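Local coordinates for S-layer domain-containing protein (Ruminiclostridium thermocellum ATCC 27405, PDB 4QVS) that is of unknown function but has a concanavalin A-like lectin/glucanase domain, and as an S-layer protein may bind carbohydrate at the cell surface, at the interface of chains A and B. Residues are numbered along the deposited sequence; one frame, centred on the assembly and turned at random. Chains: chain A/B, S-layer domain-containing protein.

The interface of chains A and B. Residues chain A 51, 56-57, 79, 85-88; chain B 179-182, 195-198.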
ATOM      1  N   LEU A  51       6.185 -22.601   6.323  1.00 52.96           N
ATOM      2  CA  LEU A  51       5.697 -22.562   7.715  1.00 55.10           C
ATOM      3  C   LEU A  51       4.187 -22.718   7.741  1.00 55.06           C
ATOM      4  O   LEU A  51       3.481 -22.030   6.983  1.00 46.97           O
ATOM      5  CB  LEU A  51       6.084 -21.222   8.352  1.00 52.89           C
ATOM      6  CG  LEU A  51       7.567 -20.811   8.259  1.00 54.68           C
ATOM      7  CD1 LEU A  51       7.811 -19.456   8.915  1.00 56.14           C
ATOM      8  CD2 LEU A  51       8.488 -21.853   8.891  1.00 52.49           C
ATOM      9  N   ASP A  56       5.290 -23.501  13.408  1.00 44.46           N
ATOM     10  CA  ASP A  56       6.550 -23.583  12.685  1.00 45.27           C
ATOM     11  C   ASP A  56       7.306 -22.282  12.685  1.00 43.29           C
ATOM     12  O   ASP A  56       6.714 -21.218  12.553  1.00 47.55           O
ATOM     13  CB  ASP A  56       6.280 -23.921  11.186  1.00 46.56           C
ATOM     14  CG  ASP A  56       5.742 -25.294  10.999  1.00 51.69           C
ATOM     15  OD1 ASP A  56       5.627 -26.069  11.999  1.00 41.67           O
ATOM     16  OD2 ASP A  56       5.430 -25.614   9.847  1.00 48.85           O
ATOM     17  N   TYR A  57       8.637 -22.371  12.725  1.00 48.14           N
ATOM     18  CA  TYR A  57       9.505 -21.181  12.686  1.00 45.91           C
ATOM     19  C   TYR A  57      10.952 -21.530  12.390  1.00 39.89           C
ATOM     20  O   TYR A  57      11.315 -22.679  12.311  1.00 49.38           O
ATOM     21  CB  TYR A  57       9.462 -20.432  14.041  1.00 43.99           C
ATOM     22  CG  TYR A  57      10.025 -21.269  15.165  1.00 45.81           C
ATOM     23  CD1 TYR A  57       9.261 -22.255  15.741  1.00 48.98           C
ATOM     24  CD2 TYR A  57      11.308 -21.057  15.672  1.00 44.15           C
ATOM     25  CE1 TYR A  57       9.758 -23.027  16.787  1.00 46.45           C
ATOM     26  CE2 TYR A  57      11.805 -21.846  16.753  1.00 47.59           C
ATOM     27  CZ  TYR A  57      11.001 -22.837  17.274  1.00 45.61           C
ATOM     28  OH  TYR A  57      11.399 -23.701  18.296  1.00 60.51           O
ATOM     29  N   LEU A  79       3.213 -14.706   1.601  1.00 57.13           N
ATOM     30  CA  LEU A  79       2.259 -14.690   2.696  1.00 56.23           C
ATOM     31  C   LEU A  79       0.951 -15.413   2.399  1.00 67.13           C
ATOM     32  O   LEU A  79       0.141 -14.942   1.585  1.00 64.44           O
ATOM     33  CB  LEU A  79       1.990 -13.250   3.052  1.00 59.19           C
ATOM     34  CG  LEU A  79       1.225 -13.060   4.334  1.00 60.97           C
ATOM     35  CD1 LEU A  79       2.116 -13.577   5.485  1.00 65.83           C
ATOM     36  CD2 LEU A  79       0.850 -11.603   4.528  1.00 63.94           C
ATOM     37  N   GLN A  85       0.845 -11.304  12.378  1.00 59.27           N
ATOM     38  CA  GLN A  85       1.850 -12.393  12.460  1.00 59.43           C
ATOM     39  C   GLN A  85       3.284 -11.855  12.474  1.00 57.73           C
ATOM     40  O   GLN A  85       3.599 -10.934  11.702  1.00 58.39           O
ATOM     41  CB  GLN A  85       1.738 -13.301  11.210  1.00 53.42           C
ATOM     42  CG  GLN A  85       0.532 -14.213  11.102  1.00 53.78           C
ATOM     43  CD  GLN A  85       0.274 -14.627   9.646  1.00 63.65           C
ATOM     44  OE1 GLN A  85       0.406 -15.796   9.261  1.00 58.61           O
ATOM     45  NE2 GLN A  85      -0.072 -13.655   8.830  1.00 58.14           N
ATOM     46  N   PRO A  86       4.176 -12.456  13.293  1.00 53.18           N
ATOM     47  CA  PRO A  86       5.580 -12.016  13.330  1.00 52.79           C
ATOM     48  C   PRO A  86       6.310 -12.543  12.128  1.00 52.60           C
ATOM     49  O   PRO A  86       6.135 -13.699  11.797  1.00 45.77           O
ATOM     50  CB  PRO A  86       6.143 -12.681  14.607  1.00 52.45           C
ATOM     51  CG  PRO A  86       5.249 -13.846  14.870  1.00 49.65           C
ATOM     52  CD  PRO A  86       4.016 -13.752  13.968  1.00 53.44           C
ATOM     53  N   ILE A  87       7.078 -11.700  11.446  1.00 54.13           N
ATOM     54  CA  ILE A  87       7.857 -12.168  10.322  1.00 50.57           C
ATOM     55  C   ILE A  87       9.265 -12.475  10.819  1.00 44.60           C
ATOM     56  O   ILE A  87       9.805 -13.537  10.521  1.00 48.47           O
ATOM     57  CB  ILE A  87       7.883 -11.129   9.178  1.00 50.27           C
ATOM     58  CG1 ILE A  87       6.463 -10.901   8.627  1.00 52.78           C
ATOM     59  CG2 ILE A  87       8.792 -11.649   8.089  1.00 46.41           C
ATOM     60  CD1 ILE A  87       6.362  -9.810   7.580  1.00 55.81           C
ATOM     61  N   PHE A  88       9.878 -11.516  11.513  1.00 43.56           N
ATOM     62  CA  PHE A  88      11.163 -11.745  12.183  1.00 45.89           C
ATOM     63  C   PHE A  88      11.215 -11.002  13.532  1.00 43.30           C
ATOM     64  O   PHE A  88      10.497 -10.010  13.768  1.00 46.43           O
ATOM     65  CB  PHE A  88      12.422 -11.480  11.320  1.00 44.56           C
ATOM     66  CG  PHE A  88      12.706 -10.040  11.024  1.00 44.23           C
ATOM     67  CD1 PHE A  88      13.078  -9.150  12.018  1.00 46.24           C
ATOM     68  CD2 PHE A  88      12.686  -9.578   9.696  1.00 46.99           C
ATOM     69  CE1 PHE A  88      13.344  -7.833  11.741  1.00 46.70           C
ATOM     70  CE2 PHE A  88      12.989  -8.275   9.418  1.00 43.38           C
ATOM     71  CZ  PHE A  88      13.317  -7.395  10.422  1.00 51.01           C
TER
ATOM     72  N   ILE B 179      12.512 -16.335  12.675  1.00 46.66           N
ATOM     73  CA  ILE B 179      11.758 -15.966  11.505  1.00 48.62           C
ATOM     74  C   ILE B 179      10.441 -16.653  11.755  1.00 45.24           C
ATOM     75  O   ILE B 179      10.402 -17.866  11.879  1.00 43.91           O
ATOM     76  CB  ILE B 179      12.343 -16.507  10.180  1.00 48.99           C
ATOM     77  CG1 ILE B 179      13.697 -15.891   9.898  1.00 49.75           C
ATOM     78  CG2 ILE B 179      11.422 -16.192   9.022  1.00 51.90           C
ATOM     79  CD1 ILE B 179      14.418 -16.475   8.692  1.00 46.19           C
ATOM     80  N   GLY B 180       9.350 -15.895  11.791  1.00 44.37           N
ATOM     81  CA  GLY B 180       8.033 -16.501  11.912  1.00 44.53           C
ATOM     82  C   GLY B 180       7.458 -16.721  13.314  1.00 49.03           C
ATOM     83  O   GLY B 180       6.355 -17.249  13.455  1.00 47.41           O
ATOM     84  N   LYS B 181       8.199 -16.286  14.321  1.00 44.27           N
ATOM     85  CA  LYS B 181       7.812 -16.424  15.700  1.00 46.16           C
ATOM     86  C   LYS B 181       8.300 -15.148  16.330  1.00 45.61           C
ATOM     87  O   LYS B 181       9.258 -14.528  15.851  1.00 49.78           O
ATOM     88  CB  LYS B 181       8.520 -17.640  16.310  1.00 43.48           C
ATOM     89  CG  LYS B 181       8.340 -17.897  17.812  1.00 46.09           C
ATOM     90  CD  LYS B 181       9.099 -19.155  18.200  1.00 43.22           C
ATOM     91  CE  LYS B 181       9.102 -19.345  19.731  1.00 50.42           C
ATOM     92  NZ  LYS B 181       9.698 -20.648  20.044  1.00 48.67           N
ATOM     93  N   SER B 182       7.564 -14.713  17.336  1.00 41.05           N
ATOM     94  CA  SER B 182       7.989 -13.639  18.184  1.00 44.33           C
ATOM     95  C   SER B 182       8.269 -14.192  19.613  1.00 41.80           C
ATOM     96  O   SER B 182       7.641 -15.152  20.040  1.00 42.35           O
ATOM     97  CB  SER B 182       6.884 -12.639  18.343  1.00 42.80           C
ATOM     98  OG  SER B 182       7.258 -11.671  19.312  1.00 49.74           O
ATOM     99  N   SER B 195       1.586 -15.746  17.828  1.00 52.92           N
ATOM    100  CA  SER B 195       1.087 -15.845  16.469  1.00 53.06           C
ATOM    101  C   SER B 195       2.282 -16.399  15.676  1.00 45.67           C
ATOM    102  O   SER B 195       3.443 -16.056  15.970  1.00 44.59           O
ATOM    103  CB  SER B 195       0.633 -14.487  15.937  1.00 56.41           C
ATOM    104  OG  SER B 195       0.396 -14.578  14.538  1.00 61.85           O
ATOM    105  N   TYR B 196       1.993 -17.268  14.698  1.00 46.79           N
ATOM    106  CA  TYR B 196       2.978 -17.871  13.826  1.00 44.55           C
ATOM    107  C   TYR B 196       2.708 -17.578  12.313  1.00 51.66           C
ATOM    108  O   TYR B 196       1.599 -17.717  11.780  1.00 46.48           O
ATOM    109  CB  TYR B 196       3.071 -19.373  14.084  1.00 47.18           C
ATOM    110  CG  TYR B 196       3.709 -19.694  15.438  1.00 47.34           C
ATOM    111  CD1 TYR B 196       2.996 -19.529  16.618  1.00 49.65           C
ATOM    112  CD2 TYR B 196       5.022 -20.150  15.532  1.00 48.85           C
ATOM    113  CE1 TYR B 196       3.569 -19.822  17.865  1.00 50.98           C
ATOM    114  CE2 TYR B 196       5.588 -20.471  16.762  1.00 50.29           C
ATOM    115  CZ  TYR B 196       4.867 -20.277  17.931  1.00 47.91           C
ATOM    116  OH  TYR B 196       5.434 -20.549  19.160  1.00 49.48           O
ATOM    117  N   LEU B 197       3.749 -17.163  11.631  1.00 50.04           N
ATOM    118  CA  LEU B 197       3.657 -16.867  10.224  1.00 51.78           C
ATOM    119  C   LEU B 197       3.231 -18.063   9.386  1.00 52.35           C
ATOM    120  O   LEU B 197       3.772 -19.175   9.503  1.00 53.05           O
ATOM    121  CB  LEU B 197       4.989 -16.325   9.698  1.00 56.27           C
ATOM    122  CG  LEU B 197       4.995 -15.783   8.258  1.00 58.92           C
ATOM    123  CD1 LEU B 197       4.035 -14.604   8.128  1.00 60.98           C
ATOM    124  CD2 LEU B 197       6.408 -15.381   7.868  1.00 59.16           C
ATOM    125  N   HIS B 198       2.217 -17.814   8.554  1.00 55.16           N
ATOM    126  CA  HIS B 198       1.729 -18.752   7.572  1.00 53.12           C
ATOM    127  C   HIS B 198       2.237 -18.291   6.191  1.00 58.87           C
ATOM    128  O   HIS B 198       1.757 -17.291   5.612  1.00 54.24           O
ATOM    129  CB  HIS B 198       0.214 -18.840   7.621  1.00 56.38           C
ATOM    130  CG  HIS B 198      -0.346 -19.868   6.705  1.00 56.88           C
ATOM    131  ND1 HIS B 198      -1.591 -19.751   6.125  1.00 59.36           N
ATOM    132  CD2 HIS B 198       0.207 -20.991   6.188  1.00 59.62           C
ATOM    133  CE1 HIS B 198      -1.810 -20.800   5.350  1.00 59.93           C
ATOM    134  NE2 HIS B 198      -0.725 -21.556   5.354  1.00 58.91           N
TER
HETATM  135  O   HOH W   1       4.304 -21.013  11.463  1.00 50.31           O
HETATM  136  O   HOH W   2      -0.860 -17.378  10.799  1.00 56.97           O
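Strands 47-52, 57-60 and 71-79 of chain A, with the edge segment 85-88, receive two stretches of chain B: the end of strand 176-179 with the loop after it, and the loop 195-197 running into B:His198. The two chains are intertwined, and the patch illustrates how an apparently exchanged segment can be seated by backbone as much as by side chains. An antiparallel bridge pairs A:Phe88 with B:Ile179, and beside it the amide N of B:Gly180 gives a hydrogen bond of 2.7 Å to the carbonyl O of A:Ile87, well above the carbonyl plane. A:Gln85 reads the other stretch. Its CG lies beside its own backbone N (chi1 -72°), and the extended chain brings the amide oxygen OE1 to the backbone N of B:His198 at 2.8 Å. Water 2 joins the same OE1 to the carbonyl O of B:Tyr196, so OE1 is gripped both by the N-H of B:His198 and by water, which should fix the rotation of the amide.

B:Leu197 packs between the two polar contacts, its CG anti to the backbone N (chi1 -172°). Its methyl CD1 meets CD1 of A:Leu79 at 3.4 Å, a tight contact between side chains crossed at about a right angle. The carbonyl O of B:Leu197 faces CB of A:Leu51 and is linked through water 1 to the carbonyl O of A:Asp56. At the rim, extended B:Lys181 runs alongside A:Tyr57, with CD over the centre of one ring face, 3.8 Å from the centroid; CG of A:Tyr57 sits between its backbone N and carbonyl carbon (chi1 64°), which lays the ring alongside the lysine chain. The pyrrolidine of A:Pro86 packs against B:Lys181, B:Ser182 and B:Ser195. Repeated by two-fold symmetry, the patch ties the two chains of the deposited assembly together through a short antiparallel bridge, an amide grip and apolar packing; the structure alone does not show whether this intertwined dimer forms in the cell.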